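Local coordinates for protein Mono(ADP-ribosyl)transferase SpvB (Salmonella typhimurium, PDB 2GWM) that probably transfers ADP-ribose from NAD+ to an arginine of actin, blocking its polymerization, through the C-terminal transferase domain that forms this chain, at residues 8-13 against 34-39; 40-45 against 61-66. One frame throughout, in Å; residues are numbered along the deposited sequence.

Contact 1 (8-13 against 34-39); sequences LRYYSA and KETLLS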
ATOM      1  N   LEU A   8       6.059   9.893   9.227  1.00 18.70           N
ATOM      2  CA  LEU A   8       4.914   9.108   8.769  1.00 19.11           C
ATOM      3  C   LEU A   8       3.715   9.963   8.459  1.00 18.70           C
ATOM      4  O   LEU A   8       2.988   9.734   7.457  1.00 19.05           O
ATOM      5  CB  LEU A   8       4.558   8.059   9.839  1.00 19.79           C
ATOM      6  CG  LEU A   8       3.308   7.167   9.534  1.00 20.27           C
ATOM      7  CD1 LEU A   8       3.524   6.403   8.247  1.00 19.13           C
ATOM      8  CD2 LEU A   8       3.135   6.238  10.706  1.00 20.25           C
ATOM      9  N   ARG A   9       3.445  10.967   9.277  1.00 20.09           N
ATOM     10  CA  ARG A   9       2.374  11.926   8.957  1.00 20.26           C
ATOM     11  C   ARG A   9       2.611  12.575   7.604  1.00 19.83           C
ATOM     12  O   ARG A   9       1.696  12.690   6.791  1.00 20.64           O
ATOM     13  CB  ARG A   9       2.263  13.006  10.042  1.00 20.74           C
ATOM     14  CG  ARG A   9       1.763  12.519  11.408  1.00 22.25           C
ATOM     15  CD  ARG A   9       1.648  13.685  12.423  1.00 26.61           C
ATOM     16  NE  ARG A   9       1.071  13.222  13.668  1.00 29.07           N
ATOM     17  CZ  ARG A   9      -0.233  13.001  13.882  1.00 34.33           C
ATOM     18  NH1 ARG A   9      -1.160  13.247  12.950  1.00 33.56           N
ATOM     19  NH2 ARG A   9      -0.624  12.530  15.069  1.00 40.02           N
ATOM     20  N   TYR A  10       3.853  12.980   7.336  1.00 20.39           N
ATOM     21  CA  TYR A  10       4.182  13.602   6.058  1.00 20.19           C
ATOM     22  C   TYR A  10       4.017  12.630   4.897  1.00 19.99           C
ATOM     23  O   TYR A  10       3.507  12.989   3.854  1.00 20.32           O
ATOM     24  CB  TYR A  10       5.627  14.119   6.117  1.00 20.97           C
ATOM     25  CG  TYR A  10       6.035  14.791   4.855  1.00 20.92           C
ATOM     26  CD1 TYR A  10       5.813  16.128   4.660  1.00 24.04           C
ATOM     27  CD2 TYR A  10       6.661  14.075   3.841  1.00 19.62           C
ATOM     28  CE1 TYR A  10       6.178  16.729   3.488  1.00 24.02           C
ATOM     29  CE2 TYR A  10       7.006  14.656   2.652  1.00 20.52           C
ATOM     30  CZ  TYR A  10       6.812  16.001   2.487  1.00 24.63           C
ATOM     31  OH  TYR A  10       7.203  16.666   1.334  1.00 26.66           O
ATOM     32  N   TYR A  11       4.478  11.397   5.060  1.00 18.86           N
ATOM     33  CA  TYR A  11       4.240  10.313   4.115  1.00 19.25           C
ATOM     34  C   TYR A  11       2.752  10.266   3.752  1.00 19.53           C
ATOM     35  O   TYR A  11       2.396  10.228   2.588  1.00 19.96           O
ATOM     36  CB  TYR A  11       4.662   8.967   4.747  1.00 19.30           C
ATOM     37  CG  TYR A  11       4.210   7.843   3.864  1.00 20.35           C
ATOM     38  CD1 TYR A  11       4.988   7.401   2.815  1.00 20.85           C
ATOM     39  CD2 TYR A  11       2.980   7.250   4.061  1.00 21.91           C
ATOM     40  CE1 TYR A  11       4.519   6.385   1.960  1.00 21.60           C
ATOM     41  CE2 TYR A  11       2.516   6.251   3.186  1.00 21.86           C
ATOM     42  CZ  TYR A  11       3.269   5.843   2.149  1.00 23.14           C
ATOM     43  OH  TYR A  11       2.768   4.855   1.297  1.00 23.94           O
ATOM     44  N   SER A  12       1.918  10.187   4.774  1.00 19.67           N
ATOM     45  CA  SER A  12       0.462  10.077   4.564  1.00 18.93           C
ATOM     46  C   SER A  12      -0.100  11.274   3.777  1.00 20.05           C
ATOM     47  O   SER A  12      -0.944  11.119   2.906  1.00 20.35           O
ATOM     48  CB  SER A  12      -0.251   9.882   5.913  1.00 19.56           C
ATOM     49  OG  SER A  12      -1.668   9.897   5.784  1.00 21.79           O
ATOM     50  N   ALA A  13       0.350  12.467   4.135  1.00 19.67           N
ATOM     51  CA  ALA A  13      -0.137  13.680   3.490  1.00 21.12           C
ATOM     52  C   ALA A  13       0.321  13.814   2.055  1.00 22.28           C
ATOM     53  O   ALA A  13      -0.453  14.197   1.169  1.00 21.76           O
ATOM     54  CB  ALA A  13       0.349  14.857   4.238  1.00 21.33           C
ATOM     55  N   LYS A  34      13.989  15.719  -3.825  1.00 18.88           N
ATOM     56  CA  LYS A  34      15.111  16.515  -3.324  1.00 18.81           C
ATOM     57  C   LYS A  34      14.562  17.700  -2.517  1.00 19.75           C
ATOM     58  O   LYS A  34      15.093  18.038  -1.469  1.00 20.59           O
ATOM     59  CB  LYS A  34      15.963  16.988  -4.495  1.00 19.68           C
ATOM     60  CG  LYS A  34      16.771  15.850  -5.006  1.00 21.44           C
ATOM     61  CD  LYS A  34      17.565  16.216  -6.265  1.00 23.25           C
ATOM     62  CE  LYS A  34      18.570  15.057  -6.557  1.00 27.76           C
ATOM     63  NZ  LYS A  34      19.200  15.188  -7.908  1.00 30.66           N
ATOM     64  N   GLU A  35      13.446  18.268  -2.968  1.00 20.92           N
ATOM     65  CA  GLU A  35      12.877  19.365  -2.258  1.00 20.74           C
ATOM     66  C   GLU A  35      12.401  18.942  -0.863  1.00 20.48           C
ATOM     67  O   GLU A  35      12.553  19.669   0.111  1.00 21.75           O
ATOM     68  CB  GLU A  35      11.777  20.060  -3.091  1.00 23.08           C
ATOM     69  CG  GLU A  35      11.725  21.517  -2.917  1.00 30.69           C
ATOM     70  CD  GLU A  35      13.058  22.250  -3.198  1.00 31.05           C
ATOM     71  OE1 GLU A  35      13.655  22.143  -4.316  1.00 35.56           O
ATOM     72  OE2 GLU A  35      13.513  22.945  -2.269  1.00 40.50           O
ATOM     73  N   THR A  36      11.820  17.748  -0.778  1.00 20.39           N
ATOM     74  CA  THR A  36      11.442  17.151   0.496  1.00 21.12           C
ATOM     75  C   THR A  36      12.615  16.938   1.435  1.00 20.25           C
ATOM     76  O   THR A  36      12.572  17.262   2.620  1.00 20.56           O
ATOM     77  CB  THR A  36      10.679  15.847   0.271  1.00 22.57           C
ATOM     78  OG1 THR A  36       9.414  16.132  -0.355  1.00 25.31           O
ATOM     79  CG2 THR A  36      10.536  15.063   1.586  1.00 23.48           C
ATOM     80  N   LEU A  37      13.686  16.372   0.908  1.00 19.69           N
ATOM     81  CA  LEU A  37      14.860  16.146   1.730  1.00 19.82           C
ATOM     82  C   LEU A  37      15.434  17.428   2.279  1.00 19.49           C
ATOM     83  O   LEU A  37      15.860  17.480   3.440  1.00 20.82           O
ATOM     84  CB  LEU A  37      15.883  15.354   0.971  1.00 20.41           C
ATOM     85  CG  LEU A  37      15.417  13.948   0.562  1.00 20.91           C
ATOM     86  CD1 LEU A  37      16.475  13.356  -0.373  1.00 21.26           C
ATOM     87  CD2 LEU A  37      15.172  13.015   1.732  1.00 20.53           C
ATOM     88  N   LEU A  38      15.397  18.476   1.474  1.00 19.98           N
ATOM     89  CA  LEU A  38      15.945  19.771   1.903  1.00 21.02           C
ATOM     90  C   LEU A  38      15.004  20.348   2.967  1.00 20.78           C
ATOM     91  O   LEU A  38      15.455  20.773   4.038  1.00 22.16           O
ATOM     92  CB  LEU A  38      16.094  20.724   0.728  1.00 21.16           C
ATOM     93  CG  LEU A  38      16.261  22.190   1.094  1.00 24.15           C
ATOM     94  CD1 LEU A  38      17.495  22.382   1.924  1.00 25.99           C
ATOM     95  CD2 LEU A  38      16.307  23.063  -0.142  1.00 25.72           C
ATOM     96  N   SER A  39      13.707  20.375   2.680  1.00 22.00           N
ATOM     97  CA  SER A  39      12.756  20.997   3.583  1.00 22.75           C
ATOM     98  C   SER A  39      12.653  20.315   4.944  1.00 23.74           C
ATOM     99  O   SER A  39      12.363  20.940   5.941  1.00 23.55           O
ATOM    100  CB  SER A  39      11.388  21.113   2.937  1.00 24.47           C
ATOM    101  OG  SER A  39      10.838  19.875   2.638  1.00 30.12           O
TER
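Y10 and T36 meet through their hydroxyls, bridging segments 8-13 and 34-39, whose nearest CA atoms, those of this same pair, are 9.8 Å apart. The tyrosine spans most of that gap. Its CB leaves helix 3-24 in the direction of helix 30-39, and because CG stands anti to the backbone N (chi1 -179°) the ring is carried straight out from its own helix. CB and CG themselves meet nothing of the other segment. On the far half of the ring, CE2 lies 3.7 Å from T36 CG2, a methyl-to-ring van der Waals contact made at an oblique angle. CZ stands 3.9 Å from both T36 CG2 and T36 OG1. At the tip, Y10 OH and T36 OG1 form a hydrogen bond of 2.8 Å, in which either hydroxyl could be the donor. Y10 OH also lies 3.7 Å from T36 CG2, so the methyl packs beside the bond. The threonine comes from the opposite direction and uses both of its branches: with chi1 at -67°, OG1 sits beside the backbone N and CG2 beside the carbonyl carbon, so the hydroxyl and the methyl both reach the end of the tyrosine. T36 OG1 has a second hydrogen-bond partner, the carbonyl oxygen of Q32 one turn earlier in its own helix, and is thus held between that helix and the phenol. Only about 90 Å² is buried in all, and the polar bond lies near the surface, away from the predicted active-site residues. Helix 50-69 packs against both helices in this helical part of the ADP-ribosyltransferase domain: Y60 touches Y10 and I64 touches L8, while F53 and M57 touch L37. L8 and Y11 also reach L150, linking helix 3-24 to strand 149-151.

Contact 2 (40-45 against 61-66); sequences RDYLST and INDIAE. With SO4 (sulfate ion), chain B.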
ATOM      1  N   ARG A  40      12.894  19.015   4.990  1.00 21.91           N
ATOM      2  CA  ARG A  40      12.851  18.284   6.241  1.00 22.81           C
ATOM      3  C   ARG A  40      14.262  18.066   6.812  1.00 22.30           C
ATOM      4  O   ARG A  40      14.472  17.292   7.772  1.00 23.32           O
ATOM      5  CB  ARG A  40      12.129  16.963   6.003  1.00 23.61           C
ATOM      6  CG  ARG A  40      10.757  17.141   5.452  1.00 22.94           C
ATOM      7  CD  ARG A  40       9.887  15.877   5.542  1.00 23.86           C
ATOM      8  NE  ARG A  40       9.615  15.485   6.934  1.00 21.64           N
ATOM      9  CZ  ARG A  40       8.660  16.004   7.716  1.00 22.00           C
ATOM     10  NH1 ARG A  40       7.863  16.955   7.287  1.00 23.25           N
ATOM     11  NH2 ARG A  40       8.525  15.562   8.965  1.00 24.28           N
ATOM     12  N   ASP A  41      15.238  18.755   6.211  1.00 22.49           N
ATOM     13  CA  ASP A  41      16.619  18.865   6.742  1.00 23.28           C
ATOM     14  C   ASP A  41      17.460  17.638   6.678  1.00 21.90           C
ATOM     15  O   ASP A  41      18.559  17.627   7.241  1.00 22.67           O
ATOM     16  CB  ASP A  41      16.628  19.466   8.163  1.00 25.68           C
ATOM     17  CG  ASP A  41      16.009  20.804   8.209  1.00 30.59           C
ATOM     18  OD1 ASP A  41      16.331  21.656   7.351  1.00 32.64           O
ATOM     19  OD2 ASP A  41      15.119  20.992   9.072  1.00 38.29           O
ATOM     20  N   TYR A  42      17.054  16.640   5.893  1.00 21.00           N
ATOM     21  CA  TYR A  42      17.957  15.541   5.672  1.00 21.25           C
ATOM     22  C   TYR A  42      19.156  15.954   4.829  1.00 22.69           C
ATOM     23  O   TYR A  42      20.195  15.335   4.899  1.00 24.10           O
ATOM     24  CB  TYR A  42      17.244  14.377   4.963  1.00 20.89           C
ATOM     25  CG  TYR A  42      16.120  13.732   5.747  1.00 20.99           C
ATOM     26  CD1 TYR A  42      16.390  12.841   6.735  1.00 22.90           C
ATOM     27  CD2 TYR A  42      14.794  14.036   5.490  1.00 21.42           C
ATOM     28  CE1 TYR A  42      15.392  12.210   7.444  1.00 19.94           C
ATOM     29  CE2 TYR A  42      13.786  13.413   6.187  1.00 20.82           C
ATOM     30  CZ  TYR A  42      14.082  12.516   7.187  1.00 20.32           C
ATOM     31  OH  TYR A  42      13.019  11.937   7.865  1.00 21.30           O
ATOM     32  N   LEU A  43      18.994  16.951   3.993  1.00 22.21           N
ATOM     33  CA  LEU A  43      20.101  17.517   3.228  1.00 22.59           C
ATOM     34  C   LEU A  43      20.143  19.011   3.398  1.00 24.26           C
ATOM     35  O   LEU A  43      19.133  19.640   3.652  1.00 23.58           O
ATOM     36  CB  LEU A  43      19.965  17.205   1.747  1.00 21.58           C
ATOM     37  CG  LEU A  43      20.053  15.695   1.400  1.00 24.90           C
ATOM     38  CD1 LEU A  43      19.671  15.558  -0.055  1.00 25.89           C
ATOM     39  CD2 LEU A  43      21.394  15.154   1.681  1.00 27.66           C
ATOM     40  N   SER A  44      21.341  19.591   3.232  1.00 26.55           N
ATOM     41  CA  SER A  44      21.491  21.080   3.274  1.00 28.16           C
ATOM     42  C   SER A  44      21.176  21.869   1.970  1.00 28.87           C
ATOM     43  O   SER A  44      21.018  23.116   2.004  1.00 30.42           O
ATOM     44  CB  SER A  44      22.887  21.463   3.766  1.00 28.74           C
ATOM     45  OG  SER A  44      23.827  21.116   2.769  1.00 32.58           O
ATOM     46  N   THR A  45      21.091  21.157   0.834  1.00 28.90           N
ATOM     47  CA  THR A  45      20.728  21.754  -0.474  1.00 29.47           C
ATOM     48  C   THR A  45      19.784  20.840  -1.222  1.00 29.21           C
ATOM     49  O   THR A  45      19.671  19.675  -0.888  1.00 28.34           O
ATOM     50  CB  THR A  45      21.943  22.052  -1.435  1.00 29.83           C
ATOM     51  OG1 THR A  45      22.497  20.846  -1.962  1.00 30.06           O
ATOM     52  CG2 THR A  45      23.042  22.881  -0.741  1.00 30.60           C
ATOM     53  N   ILE A  61      12.968   7.253   4.481  1.00 19.11           N
ATOM     54  CA  ILE A  61      12.135   6.045   4.395  1.00 18.68           C
ATOM     55  C   ILE A  61      12.171   5.312   5.726  1.00 19.21           C
ATOM     56  O   ILE A  61      11.144   4.848   6.242  1.00 18.29           O
ATOM     57  CB  ILE A  61      12.634   5.140   3.249  1.00 20.04           C
ATOM     58  CG1 ILE A  61      12.265   5.875   1.964  1.00 24.17           C
ATOM     59  CG2 ILE A  61      11.921   3.825   3.265  1.00 23.12           C
ATOM     60  CD1 ILE A  61      12.995   5.385   0.817  1.00 28.28           C
ATOM     61  N   ASN A  62      13.362   5.151   6.299  1.00 19.00           N
ATOM     62  CA  ASN A  62      13.469   4.440   7.546  1.00 18.01           C
ATOM     63  C   ASN A  62      12.755   5.183   8.645  1.00 18.17           C
ATOM     64  O   ASN A  62      12.265   4.549   9.578  1.00 18.17           O
ATOM     65  CB  ASN A  62      14.937   4.242   7.894  1.00 17.66           C
ATOM     66  CG  ASN A  62      15.637   3.243   6.973  1.00 16.83           C
ATOM     67  OD1 ASN A  62      14.965   2.361   6.421  1.00 21.68           O
ATOM     68  ND2 ASN A  62      16.954   3.297   6.880  1.00 17.87           N
ATOM     69  N   ASP A  63      12.750   6.527   8.609  1.00 18.70           N
ATOM     70  CA  ASP A  63      12.016   7.244   9.631  1.00 17.97           C
ATOM     71  C   ASP A  63      10.522   6.893   9.513  1.00 18.77           C
ATOM     72  O   ASP A  63       9.872   6.747  10.504  1.00 18.79           O
ATOM     73  CB  ASP A  63      12.193   8.751   9.461  1.00 19.10           C
ATOM     74  CG  ASP A  63      13.399   9.296  10.237  1.00 18.31           C
ATOM     75  OD1 ASP A  63      13.865   8.654  11.168  1.00 18.79           O
ATOM     76  OD2 ASP A  63      13.824  10.434   9.880  1.00 19.42           O
ATOM     77  N   ILE A  64       9.986   6.969   8.302  1.00 19.18           N
ATOM     78  CA  ILE A  64       8.577   6.661   8.094  1.00 18.94           C
ATOM     79  C   ILE A  64       8.265   5.236   8.554  1.00 18.20           C
ATOM     80  O   ILE A  64       7.267   5.045   9.283  1.00 19.27           O
ATOM     81  CB  ILE A  64       8.239   6.776   6.579  1.00 18.63           C
ATOM     82  CG1 ILE A  64       8.385   8.229   6.074  1.00 20.52           C
ATOM     83  CG2 ILE A  64       6.823   6.254   6.375  1.00 19.66           C
ATOM     84  CD1 ILE A  64       8.465   8.302   4.604  1.00 20.70           C
ATOM     85  N   ALA A  65       9.112   4.260   8.206  1.00 18.38           N
ATOM     86  CA  ALA A  65       8.879   2.872   8.572  1.00 18.99           C
ATOM     87  C   ALA A  65       8.921   2.704  10.080  1.00 18.96           C
ATOM     88  O   ALA A  65       8.183   1.912  10.674  1.00 20.23           O
ATOM     89  CB  ALA A  65       9.827   1.981   7.884  1.00 19.78           C
ATOM     90  N   GLU A  66       9.890   3.374  10.743  1.00 18.52           N
ATOM     91  CA  GLU A  66      10.000   3.255  12.194  1.00 18.40           C
ATOM     92  C   GLU A  66       8.795   3.917  12.860  1.00 18.54           C
ATOM     93  O   GLU A  66       8.286   3.360  13.843  1.00 19.07           O
ATOM     94  CB  GLU A  66      11.295   3.873  12.675  1.00 19.78           C
ATOM     95  CG  GLU A  66      11.393   3.968  14.181  1.00 20.02           C
ATOM     96  CD  GLU A  66      11.371   2.672  14.900  1.00 23.90           C
ATOM     97  OE1 GLU A  66      11.730   1.653  14.251  1.00 27.97           O
ATOM     98  OE2 GLU A  66      10.968   2.691  16.111  1.00 28.64           O
TER
HETATM   99  S   SO4 B 591       6.841  18.289  10.720  1.00 66.61           S
HETATM  100  O1  SO4 B 591       7.842  17.287  11.069  1.00 65.19           O
HETATM  101  O2  SO4 B 591       6.034  17.877   9.545  1.00 62.70           O
HETATM  102  O3  SO4 B 591       6.024  18.517  11.927  1.00 66.30           O
HETATM  103  O4  SO4 B 591       7.517  19.551  10.386  1.00 66.19           O
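Y42 OH donates a short hydrogen bond of 2.6 Å to D63 OD2, joining the loop after helix 30-39 to helix 50-69 in the helical part of the ADP-ribosyltransferase domain. The two side chains approach from opposite directions. OD2 lies in the plane of the tyrosine ring, at its edge, with Y42 CE1 3.4 Å away, whereas the carboxylate as a whole is turned 42° from the ring. The acceptor uses its anti lone pair, pointing away from OD1. That second oxygen accepts a hydrogen bond from Q4 NE2 on helix 3-24, so both carboxylate oxygens are engaged, which fixes the rotation of the group. Beneath this polar end, the Y42 side chain packs against L37 and against A56 and V59 of helix 50-69. Two residues before the tyrosine, R40 binds a sulfate ion, probably from the crystallisation liquor. Its side chain bends at chi3 and offers both terminal nitrogens to the anion, though not equally well. The bond from NH2 to O1 is the shorter at 2.8 Å but is bent (133°), whereas that from NH1 to O2, at 3.0 Å, is nearly straight (164°), with O2 in the guanidinium plane.

Overall arrangement
Both contacts are small surface contacts on the same side of the chain's centre, their own centres about 8 Å apart, and each turns on a tyrosine hydroxyl. Contact 1 pairs two neutral hydroxyls between helices 3-24 and 30-39; contact 2 sets a phenol against a carboxylate, between a loop and helix 50-69. They follow one another along the chain, since the loop of contact 2 continues directly from the second helix of contact 1. There L37 O and L43 N, 3.2 Å apart, make a probable hydrogen bond. A second junction is by packing, with Y10 CD1 of contact 1 lying 3.4 Å from R40 NH1 of contact 2.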